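Local coordinates for FHA domain-containing protein FhaA (Mycobacterium tuberculosis, PDB 3PO8) that regulates cell growth and peptidoglycan synthesis by binding MviN, using its FHA domain, the part described here, to recognise phosphorylated MviN and PknB, at residues S43-E48 with L61-T67; R16-R21 with Q34-P38; S5-D11 with E91-H97. All coordinates share one frame; numbering follows the deposited sequence.

Interaction 1: residues S43-E48 with L61-T67. With PO4 (phosphate ion), chain B.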
loop_
_atom_site.group_PDB
_atom_site.type_symbol
_atom_site.label_atom_id
_atom_site.label_comp_id
_atom_site.label_asym_id
_atom_site.label_seq_id
_atom_site.Cartn_x
_atom_site.Cartn_y
_atom_site.Cartn_z
ATOM N N SER A 43 9.056 2.980 7.285
ATOM C CA SER A 43 9.498 2.026 8.306
ATOM C C SER A 43 9.807 0.673 7.662
ATOM O O SER A 43 9.376 0.392 6.547
ATOM C CB SER A 43 8.460 1.882 9.413
ATOM O OG SER A 43 8.406 3.068 10.161
ATOM N N ARG A 44 10.574 -0.158 8.359
ATOM C CA ARG A 44 10.950 -1.474 7.827
ATOM C C ARG A 44 9.680 -2.266 7.464
ATOM O O ARG A 44 9.583 -2.854 6.394
ATOM C CB ARG A 44 11.831 -2.226 8.822
ATOM C CG ARG A 44 13.239 -1.705 8.826
ATOM C CD ARG A 44 13.982 -2.205 10.035
ATOM N NE ARG A 44 13.736 -1.345 11.192
ATOM C CZ ARG A 44 14.030 -1.668 12.451
ATOM N NH1 ARG A 44 14.584 -2.844 12.741
ATOM N NH2 ARG A 44 13.771 -0.809 13.432
ATOM N N ARG A 45 8.721 -2.282 8.377
ATOM C CA ARG A 45 7.375 -2.817 8.104
ATOM C C ARG A 45 6.418 -1.676 8.406
ATOM O O ARG A 45 6.167 -1.351 9.563
ATOM C CB ARG A 45 7.087 -4.017 8.995
ATOM C CG ARG A 45 8.077 -5.142 8.779
ATOM C CD ARG A 45 7.784 -6.329 9.708
ATOM N NE ARG A 45 6.768 -7.191 9.119
ATOM C CZ ARG A 45 6.242 -8.272 9.693
ATOM N NH1 ARG A 45 6.615 -8.660 10.912
ATOM N NH2 ARG A 45 5.328 -8.973 9.038
ATOM N N HIS A 46 5.940 -1.010 7.362
ATOM C CA HIS A 46 5.267 0.267 7.528
ATOM C C HIS A 46 3.762 0.162 7.566
ATOM O O HIS A 46 3.107 0.763 8.426
ATOM C CB HIS A 46 5.699 1.226 6.432
ATOM C CG HIS A 46 5.297 2.646 6.671
ATOM N ND1 HIS A 46 6.215 3.623 6.980
ATOM C CD2 HIS A 46 4.099 3.266 6.577
ATOM C CE1 HIS A 46 5.592 4.780 7.105
ATOM N NE2 HIS A 46 4.302 4.593 6.868
ATOM N N LEU A 47 3.196 -0.552 6.600
ATOM C CA LEU A 47 1.783 -0.795 6.591
ATOM C C LEU A 47 1.536 -2.159 6.015
ATOM O O LEU A 47 2.398 -2.722 5.351
ATOM C CB LEU A 47 1.009 0.299 5.842
ATOM C CG LEU A 47 1.308 0.457 4.358
ATOM C CD1 LEU A 47 0.460 -0.501 3.509
ATOM C CD2 LEU A 47 1.038 1.884 3.866
ATOM N N GLU A 48 0.352 -2.696 6.304
ATOM C CA GLU A 48 -0.112 -3.916 5.699
ATOM C C GLU A 48 -1.377 -3.652 4.942
ATOM O O GLU A 48 -2.170 -2.821 5.338
ATOM C CB GLU A 48 -0.328 -4.990 6.766
ATOM C CG GLU A 48 -1.577 -4.938 7.560
ATOM C CD GLU A 48 -1.891 -6.261 8.301
ATOM O OE1 GLU A 48 -1.442 -7.376 7.885
ATOM O OE2 GLU A 48 -2.617 -6.151 9.303
ATOM N N LEU A 61 1.276 0.051 10.527
ATOM C CA LEU A 61 1.887 -0.878 11.489
ATOM C C LEU A 61 2.714 -0.131 12.508
ATOM O O LEU A 61 3.906 -0.403 12.649
ATOM C CB LEU A 61 2.750 -1.912 10.758
ATOM C CG LEU A 61 2.006 -2.837 9.802
ATOM C CD1 LEU A 61 2.936 -3.704 8.996
ATOM C CD2 LEU A 61 1.016 -3.696 10.598
ATOM N N ASN A 62 2.082 0.824 13.194
ATOM C CA ASN A 62 2.756 1.639 14.199
ATOM C C ASN A 62 4.027 2.230 13.613
ATOM O O ASN A 62 5.104 2.196 14.235
ATOM C CB ASN A 62 3.061 0.789 15.432
ATOM C CG ASN A 62 3.509 1.619 16.611
ATOM O OD1 ASN A 62 3.195 2.811 16.707
ATOM N ND2 ASN A 62 4.236 0.991 17.526
ATOM N N SER A 63 3.905 2.785 12.410
ATOM C CA SER A 63 5.071 3.301 11.700
ATOM C C SER A 63 5.578 4.557 12.383
ATOM O O SER A 63 4.843 5.248 13.092
ATOM C CB SER A 63 4.734 3.582 10.241
ATOM O OG SER A 63 3.900 4.719 10.139
ATOM N N THR A 64 6.851 4.854 12.181
ATOM C CA THR A 64 7.458 6.013 12.824
ATOM C C THR A 64 6.808 7.297 12.294
ATOM O O THR A 64 6.458 8.179 13.062
ATOM C CB THR A 64 8.954 5.998 12.572
ATOM O OG1 THR A 64 9.523 4.826 13.180
ATOM C CG2 THR A 64 9.624 7.261 13.115
ATOM N N ASN A 65 6.622 7.385 10.980
ATOM C CA ASN A 65 6.151 8.634 10.346
ATOM C C ASN A 65 4.680 8.660 9.951
ATOM O O ASN A 65 4.182 9.680 9.492
ATOM C CB ASN A 65 7.043 8.987 9.159
ATOM C CG ASN A 65 8.444 9.368 9.600
ATOM O OD1 ASN A 65 8.614 10.040 10.602
ATOM N ND2 ASN A 65 9.446 8.965 8.843
ATOM N N GLY A 66 4.002 7.544 10.136
ATOM C CA GLY A 66 2.584 7.430 9.792
ATOM C C GLY A 66 2.281 7.197 8.328
ATOM O O GLY A 66 3.162 7.190 7.484
ATOM N N THR A 67 0.997 7.024 8.071
ATOM C CA THR A 67 0.483 6.761 6.739
ATOM C C THR A 67 -0.714 7.665 6.523
ATOM O O THR A 67 -1.499 7.881 7.429
ATOM C CB THR A 67 0.060 5.275 6.586
ATOM O OG1 THR A 67 1.183 4.433 6.845
ATOM C CG2 THR A 67 -0.479 4.981 5.205
HETATM P P PO4 B . 11.209 1.801 11.862
HETATM O O1 PO4 B . 10.206 1.075 12.730
HETATM O O2 PO4 B . 12.436 2.041 12.733
HETATM O O3 PO4 B . 11.564 0.867 10.734
HETATM O O4 PO4 B . 10.673 3.135 11.419
HETATM O O HOH W 1 8.006 5.666 9.128
HETATM O O HOH W 2 6.389 -1.373 12.159
#

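Interaction 2: residues R16-R21 with Q34-P38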
loop_
_atom_site.group_PDB
_atom_site.type_symbol
_atom_site.label_atom_id
_atom_site.label_comp_id
_atom_site.label_asym_id
_atom_site.label_seq_id
_atom_site.Cartn_x
_atom_site.Cartn_y
_atom_site.Cartn_z
ATOM N N ARG A 16 6.829 1.557 -10.931
ATOM C CA ARG A 16 6.890 0.239 -10.307
ATOM C C ARG A 16 5.574 -0.132 -9.613
ATOM O O ARG A 16 5.007 0.665 -8.869
ATOM C CB ARG A 16 8.037 0.168 -9.298
ATOM C CG ARG A 16 8.339 -1.210 -8.824
ATOM C CD ARG A 16 9.766 -1.328 -8.280
ATOM N NE ARG A 16 10.007 -0.441 -7.161
ATOM C CZ ARG A 16 9.981 -0.790 -5.880
ATOM N NH1 ARG A 16 9.725 -2.044 -5.520
ATOM N NH2 ARG A 16 10.261 0.119 -4.953
ATOM N N THR A 17 5.149 -1.374 -9.835
ATOM C CA THR A 17 3.818 -1.841 -9.488
ATOM C C THR A 17 3.880 -3.139 -8.696
ATOM O O THR A 17 4.739 -3.974 -8.909
ATOM C CB THR A 17 3.002 -2.048 -10.781
ATOM O OG1 THR A 17 2.805 -0.768 -11.411
ATOM C CG2 THR A 17 1.657 -2.679 -10.526
ATOM N N TYR A 18 2.936 -3.281 -7.765
ATOM C CA TYR A 18 2.743 -4.489 -7.006
ATOM C C TYR A 18 1.272 -4.874 -7.034
ATOM O O TYR A 18 0.392 -4.007 -6.844
ATOM C CB TYR A 18 3.191 -4.252 -5.571
ATOM C CG TYR A 18 2.939 -5.429 -4.674
ATOM C CD1 TYR A 18 3.747 -6.549 -4.727
ATOM C CD2 TYR A 18 1.881 -5.432 -3.794
ATOM C CE1 TYR A 18 3.509 -7.640 -3.894
ATOM C CE2 TYR A 18 1.621 -6.522 -2.962
ATOM C CZ TYR A 18 2.441 -7.614 -3.015
ATOM O OH TYR A 18 2.228 -8.721 -2.212
ATOM N N GLN A 19 1.010 -6.142 -7.293
ATOM C CA GLN A 19 -0.338 -6.668 -7.293
ATOM C C GLN A 19 -0.612 -7.378 -5.977
ATOM O O GLN A 19 0.134 -8.258 -5.591
ATOM C CB GLN A 19 -0.548 -7.616 -8.470
ATOM C CG GLN A 19 -1.987 -8.037 -8.631
ATOM C CD GLN A 19 -2.303 -8.570 -9.998
ATOM O OE1 GLN A 19 -2.600 -9.744 -10.147
ATOM N NE2 GLN A 19 -2.240 -7.709 -11.004
ATOM N N LEU A 20 -1.715 -7.021 -5.319
ATOM C CA LEU A 20 -2.020 -7.631 -4.032
ATOM C C LEU A 20 -2.228 -9.119 -4.188
ATOM O O LEU A 20 -2.872 -9.584 -5.156
ATOM C CB LEU A 20 -3.265 -7.052 -3.367
ATOM C CG LEU A 20 -3.266 -5.575 -3.027
ATOM C CD1 LEU A 20 -4.501 -5.230 -2.223
ATOM C CD2 LEU A 20 -2.028 -5.207 -2.262
ATOM N N ARG A 21 -1.716 -9.864 -3.226
ATOM C CA ARG A 21 -2.017 -11.279 -3.095
ATOM C C ARG A 21 -3.011 -11.478 -1.968
ATOM O O ARG A 21 -3.127 -10.642 -1.071
ATOM C CB ARG A 21 -0.735 -12.046 -2.766
ATOM C CG ARG A 21 0.396 -11.841 -3.780
ATOM C CD ARG A 21 1.681 -12.573 -3.395
ATOM N NE ARG A 21 2.848 -11.686 -3.328
ATOM C CZ ARG A 21 3.998 -11.986 -2.716
ATOM N NH1 ARG A 21 4.166 -13.157 -2.101
ATOM N NH2 ARG A 21 4.989 -11.109 -2.709
ATOM N N GLN A 34 6.666 -7.298 1.164
ATOM C CA GLN A 34 6.186 -7.743 -0.141
ATOM C C GLN A 34 6.371 -6.688 -1.208
ATOM O O GLN A 34 6.617 -7.005 -2.368
ATOM C CB GLN A 34 4.715 -8.162 -0.073
ATOM C CG GLN A 34 4.488 -9.609 0.398
ATOM C CD GLN A 34 4.689 -9.828 1.860
ATOM O OE1 GLN A 34 4.257 -9.039 2.706
ATOM N NE2 GLN A 34 5.348 -10.931 2.187
ATOM N N PHE A 35 6.205 -5.418 -0.825
ATOM C CA PHE A 35 6.443 -4.273 -1.705
ATOM C C PHE A 35 7.416 -3.387 -0.935
ATOM O O PHE A 35 7.074 -2.771 0.070
ATOM C CB PHE A 35 5.134 -3.543 -2.025
ATOM C CG PHE A 35 5.214 -2.556 -3.157
ATOM C CD1 PHE A 35 6.108 -2.699 -4.210
ATOM C CD2 PHE A 35 4.319 -1.509 -3.207
ATOM C CE1 PHE A 35 6.119 -1.781 -5.269
ATOM C CE2 PHE A 35 4.313 -0.611 -4.262
ATOM C CZ PHE A 35 5.221 -0.751 -5.285
ATOM N N ARG A 36 8.656 -3.393 -1.399
ATOM C CA ARG A 36 9.777 -2.808 -0.679
ATOM C C ARG A 36 10.127 -1.449 -1.275
ATOM O O ARG A 36 10.340 -1.343 -2.486
ATOM C CB ARG A 36 10.967 -3.762 -0.727
ATOM C CG ARG A 36 12.132 -3.338 0.133
ATOM C CD ARG A 36 13.253 -4.326 -0.017
ATOM N NE ARG A 36 14.353 -4.051 0.892
ATOM C CZ ARG A 36 15.441 -4.795 0.977
ATOM N NH1 ARG A 36 15.551 -5.876 0.250
ATOM N NH2 ARG A 36 16.397 -4.461 1.826
ATOM N N LEU A 37 10.170 -0.412 -0.438
ATOM C CA LEU A 37 10.380 0.977 -0.893
ATOM C C LEU A 37 11.734 1.517 -0.422
ATOM O O LEU A 37 12.039 1.456 0.766
ATOM C CB LEU A 37 9.272 1.904 -0.385
ATOM C CG LEU A 37 7.834 1.519 -0.695
ATOM C CD1 LEU A 37 6.844 2.623 -0.350
ATOM C CD2 LEU A 37 7.651 1.109 -2.113
ATOM N N PRO A 38 12.507 2.110 -1.346
ATOM C CA PRO A 38 13.806 2.683 -1.056
ATOM C C PRO A 38 13.656 4.124 -0.553
ATOM O O PRO A 38 13.932 5.086 -1.267
ATOM C CB PRO A 38 14.494 2.624 -2.404
ATOM C CG PRO A 38 13.427 2.861 -3.339
ATOM C CD PRO A 38 12.277 2.095 -2.797
HETATM O O HOH W 3 9.440 -4.711 -3.763
HETATM O O HOH W 4 5.831 -12.930 -0.008
#

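Interaction 3: residues S5-D11 with E91-H97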
loop_
_atom_site.group_PDB
_atom_site.type_symbol
_atom_site.label_atom_id
_atom_site.label_comp_id
_atom_site.label_asym_id
_atom_site.label_seq_id
_atom_site.Cartn_x
_atom_site.Cartn_y
_atom_site.Cartn_z
ATOM N N SER A 5 -8.921 -7.579 -8.786
ATOM C CA SER A 5 -7.546 -7.496 -8.393
ATOM C C SER A 5 -7.214 -6.053 -8.094
ATOM O O SER A 5 -7.837 -5.131 -8.582
ATOM C CB SER A 5 -6.656 -8.033 -9.497
ATOM O OG SER A 5 -5.296 -7.843 -9.168
ATOM N N VAL A 6 -6.203 -5.870 -7.266
ATOM C CA VAL A 6 -5.783 -4.541 -6.864
ATOM C C VAL A 6 -4.310 -4.379 -7.163
ATOM O O VAL A 6 -3.497 -5.257 -6.834
ATOM C CB VAL A 6 -5.986 -4.290 -5.345
ATOM C CG1 VAL A 6 -5.429 -2.894 -4.954
ATOM C CG2 VAL A 6 -7.456 -4.417 -4.956
ATOM N N THR A 7 -3.974 -3.263 -7.794
ATOM C CA THR A 7 -2.587 -2.884 -8.015
ATOM C C THR A 7 -2.218 -1.637 -7.263
ATOM O O THR A 7 -3.031 -0.722 -7.047
ATOM C CB THR A 7 -2.247 -2.684 -9.498
ATOM O OG1 THR A 7 -3.127 -1.705 -10.064
ATOM C CG2 THR A 7 -2.367 -3.981 -10.223
ATOM N N LEU A 8 -0.958 -1.621 -6.868
ATOM C CA LEU A 8 -0.340 -0.495 -6.182
ATOM C C LEU A 8 0.750 -0.011 -7.117
ATOM O O LEU A 8 1.619 -0.811 -7.486
ATOM C CB LEU A 8 0.319 -0.965 -4.890
ATOM C CG LEU A 8 -0.529 -1.740 -3.872
ATOM C CD1 LEU A 8 0.293 -2.079 -2.633
ATOM C CD2 LEU A 8 -1.742 -0.928 -3.534
ATOM N N GLN A 9 0.726 1.243 -7.521
ATOM C CA GLN A 9 1.762 1.776 -8.414
ATOM C C GLN A 9 2.461 2.968 -7.780
ATOM O O GLN A 9 1.801 3.936 -7.368
ATOM C CB GLN A 9 1.167 2.204 -9.759
ATOM C CG GLN A 9 2.197 2.773 -10.704
ATOM C CD GLN A 9 1.701 2.878 -12.108
ATOM O OE1 GLN A 9 0.601 3.362 -12.350
ATOM N NE2 GLN A 9 2.523 2.447 -13.061
ATOM N N LEU A 10 3.789 2.895 -7.662
ATOM C CA LEU A 10 4.569 4.002 -7.127
ATOM C C LEU A 10 4.512 5.154 -8.102
ATOM O O LEU A 10 4.670 4.964 -9.318
ATOM C CB LEU A 10 6.021 3.591 -6.908
ATOM C CG LEU A 10 6.420 3.052 -5.556
ATOM C CD1 LEU A 10 7.860 2.568 -5.618
ATOM C CD2 LEU A 10 6.268 4.122 -4.497
ATOM N N ASP A 11 4.306 6.354 -7.582
ATOM C CA ASP A 11 4.187 7.535 -8.425
ATOM C C ASP A 11 5.466 8.385 -8.345
ATOM O O ASP A 11 5.403 9.617 -8.183
ATOM C CB ASP A 11 2.949 8.346 -8.031
ATOM C CG ASP A 11 2.570 9.372 -9.082
ATOM O OD1 ASP A 11 3.041 9.242 -10.231
ATOM O OD2 ASP A 11 1.826 10.323 -8.757
ATOM N N GLU A 91 4.512 7.926 -2.800
ATOM C CA GLU A 91 3.089 7.995 -3.116
ATOM C C GLU A 91 2.736 6.767 -3.911
ATOM O O GLU A 91 3.402 6.450 -4.888
ATOM C CB GLU A 91 2.758 9.248 -3.938
ATOM C CG GLU A 91 3.210 10.546 -3.307
ATOM C CD GLU A 91 2.597 11.765 -3.994
ATOM O OE1 GLU A 91 2.053 11.613 -5.118
ATOM O OE2 GLU A 91 2.660 12.872 -3.411
ATOM N N ILE A 92 1.681 6.078 -3.485
ATOM C CA ILE A 92 1.214 4.872 -4.148
ATOM C C ILE A 92 -0.226 5.030 -4.592
ATOM O O ILE A 92 -1.098 5.348 -3.787
ATOM C CB ILE A 92 1.318 3.689 -3.212
ATOM C CG1 ILE A 92 2.787 3.391 -2.920
ATOM C CG2 ILE A 92 0.626 2.469 -3.805
ATOM C CD1 ILE A 92 3.031 2.381 -1.818
ATOM N N ILE A 93 -0.479 4.803 -5.870
ATOM C CA ILE A 93 -1.820 4.867 -6.437
ATOM C C ILE A 93 -2.440 3.479 -6.439
ATOM O O ILE A 93 -1.839 2.514 -6.919
ATOM C CB ILE A 93 -1.788 5.402 -7.890
ATOM C CG1 ILE A 93 -1.059 6.761 -7.938
ATOM C CG2 ILE A 93 -3.196 5.536 -8.447
ATOM C CD1 ILE A 93 -0.630 7.208 -9.319
ATOM N N VAL A 94 -3.639 3.379 -5.894
ATOM C CA VAL A 94 -4.339 2.112 -5.755
ATOM C C VAL A 94 -5.367 2.027 -6.874
ATOM O O VAL A 94 -6.150 2.954 -7.054
ATOM C CB VAL A 94 -5.076 2.032 -4.406
ATOM C CG1 VAL A 94 -5.875 0.736 -4.311
ATOM C CG2 VAL A 94 -4.095 2.149 -3.267
ATOM N N ARG A 95 -5.367 0.949 -7.638
ATOM C CA ARG A 95 -6.388 0.762 -8.662
ATOM C C ARG A 95 -6.994 -0.625 -8.537
ATOM O O ARG A 95 -6.304 -1.577 -8.209
ATOM C CB ARG A 95 -5.753 0.908 -10.037
ATOM C CG ARG A 95 -5.415 2.316 -10.427
ATOM C CD ARG A 95 -4.760 2.354 -11.799
ATOM N NE ARG A 95 -4.126 3.645 -12.087
ATOM C CZ ARG A 95 -2.839 3.928 -11.875
ATOM N NH1 ARG A 95 -1.995 3.018 -11.363
ATOM N NH2 ARG A 95 -2.384 5.141 -12.191
ATOM N N MET A 96 -8.292 -0.746 -8.779
ATOM C CA MET A 96 -8.947 -2.053 -8.870
ATOM C C MET A 96 -9.239 -2.368 -10.326
ATOM O O MET A 96 -9.571 -1.480 -11.101
ATOM C CB MET A 96 -10.271 -2.039 -8.119
ATOM C CG MET A 96 -10.192 -2.132 -6.650
ATOM S SD MET A 96 -9.128 -0.907 -5.873
ATOM C CE MET A 96 -9.615 -1.088 -4.152
ATOM N N HIS A 97 -9.142 -3.638 -10.683
ATOM C CA HIS A 97 -9.548 -4.073 -12.011
ATOM C C HIS A 97 -10.234 -5.411 -11.879
ATOM O O HIS A 97 -9.911 -6.189 -10.990
ATOM C CB HIS A 97 -8.359 -4.133 -12.984
ATOM C CG HIS A 97 -7.322 -5.175 -12.661
ATOM N ND1 HIS A 97 -6.220 -4.918 -11.874
ATOM C CD2 HIS A 97 -7.181 -6.455 -13.095
ATOM C CE1 HIS A 97 -5.469 -6.004 -11.802
ATOM N NE2 HIS A 97 -6.026 -6.950 -12.537
HETATM O O HOH W 5 -2.181 1.002 -9.410
HETATM O O HOH W 6 -5.524 -2.573 -10.909
HETATM O O HOH W 7 0.118 6.298 -12.780
HETATM O O HOH W 8 0.284 10.198 -6.520
HETATM O O HOH W 9 4.519 12.174 -6.848
#

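Interaction 1: residues S43-E48 with L61-T67
The imidazole of His-46 lies pressed against Ser-63, whose CB stands 3.4 Å from the ring centroid and nearly on the ring normal, a CH-pi contact over the face. Both ring nitrogens are used in the plane of the ring. ND1 accepts from the backbone N of Ser-43, while NE2 donates to Gly-66 O at 2.9 Å, a bent bond that meets this carbonyl from well above its plane. With CG anti to the backbone N (chi1 -168°), the ring swings across to the 61-67 loop although the CB of His-46 leaves the backbone away from it. Thr-67 OG1 lies at the ring edge and Ser-63 OG over a face; both hydroxyls are hydrogen-bonded to Asp-60.

A phosphate ion, probably from the crystallisation liquor, sits where two loops meet at an end of the FHA beta sandwich, a position consistent with the phosphothreonine site of these domains. Ser-43 OG accepts a straight bond from Thr-64 N (3.1 Å) and donates to phosphate O4 at 2.6 Å; Thr-64 OG1 donates to the same oxygen at 2.7 Å. Arg-44 holds the ion from another side, its backbone N and NE both reaching O3 and its NH2 donating to O2 in the guanidinium plane. The bend at chi3 (-85°) turns the guanidinium edge toward the anion. Farther away, Leu-61 N bonds to His-46 O, and Leu-61 CD1 lies 3.6 Å from Leu-47 C.

Interaction 2: residues R16-R21 with Q34-P38
The two segments run roughly antiparallel, their end-to-end directions 158° apart, yet Tyr-18 and Phe-35 approach only to 6.5 Å between CA atoms, and the gap is bridged by side chains packing on each other and on the facing backbone. These two aromatics slide past one another in opposite directions. Tyr-18 CB sits 3.6 Å from the Phe-35 ring centroid, over the face, while Phe-35 CB lies over the Tyr-18 ring toward its rim. Because CG is anti to the backbone N in both (chi1 176° and -167°), each ring lies across the other's CB; the planes are near parallel, but the rings barely overlap. Leu-37 CD2 packs on the other face of Phe-35.

Arg-16 grips one backbone oxygen end-on: NH2 donates to Arg-36 O at 2.9 Å and NH1 to the same Arg-36 O at 3.2 Å, with that oxygen in the guanidinium plane. At the other end, Gln-34 runs alongside Tyr-18, its CB 3.3 Å from Tyr-18 OH, a hydroxyl bonded to Asn-25. The guanidinium of Arg-21 turns a face to Gln-34 CG, and a water joins Arg-21 NH1 to Gln-34 NE2, while Gln-34 OE1 accepts from the backbone N of Ile-26. Strands 17-19 and 35-36 are the outermost strands of different sheets, and their packing closes one margin of the beta sandwich characteristic of FHA domains.

Interaction 3: residues S5-D11 with E91-H97
His-97, Arg-95 and Gln-9 all stand on one face of a regular antiparallel strand pair and lose the most surface to the contact, about 75 Å² each. His-97 folds back over Ser-5, its hydrogen-bonded partner. With CG set between the backbone N and the carbonyl carbon (chi1 66°), the ring lies above the neighbouring strand, where Ser-5 CB meets it over a face, 3.3 Å from His-97 NE2. The CG2 of Thr-7 approaches the ring edge, and a water in the ring plane connects His-97 ND1 with Thr-7 OG1.

Arg-95 reaches diagonally, past its own partner Thr-7, to Gln-9. Extended from CG to NE, the chain carries NH1 to within 2.8 Å of Gln-9 OE1, a bent hydrogen bond (135° at the hydrogen) in which the amide and guanidinium planes are nearly perpendicular. Ile-93 CG2 covers one face of the guanidinium, and one water bridges Arg-95 NH2 to Gln-9 OE1. The amide nitrogen of Gln-9 turns instead to Gly-15 O, which limits rotation of the amide. Where the pair ends, the carboxylates of Asp-11 and Glu-91 come to 3.9 Å (OD2 to OE1); a shared water donates to both, and Glu-91 also has a salt bridge to Arg-86, which probably eases their repulsion.

The opposite face is apolar: Val-6 CG1 touches Val-94 CG1 at 3.7 Å, and Leu-8 CB meets Ile-92 CG2 at 3.6 Å. These side chains look into the sandwich, where Leu-8, Leu-10 and Ile-92 pack on Phe-35 and Leu-8 also on Ile-49 of strand 47-51. Within its sheet the pair is flanked by strand 17-19 beside 4-10 and strand 84-87 beside 90-98.

Overall arrangement
The three contacts illustrate how a small beta sandwich separates framework from binding surface. Interaction 3 is a continuous strand pairing that brings the two ends of the chain together; its apolar face and the aromatic pair of interaction 2 lie in the core, whereas its polar face and the phosphate site of interaction 1 lie at the surface. Interaction 2 shares a sheet with interaction 3, strand 17-19 bordering strand 4-10, but reaches the second sheet through aromatic packing and an arginine-carbonyl grip. Interaction 1 joins loops about 18 Å from interaction 3, centre to centre. No strand pairing joins its two segments, though one backbone bond does: polar side chains and backbone amides organise a phosphate site beside a buried histidine.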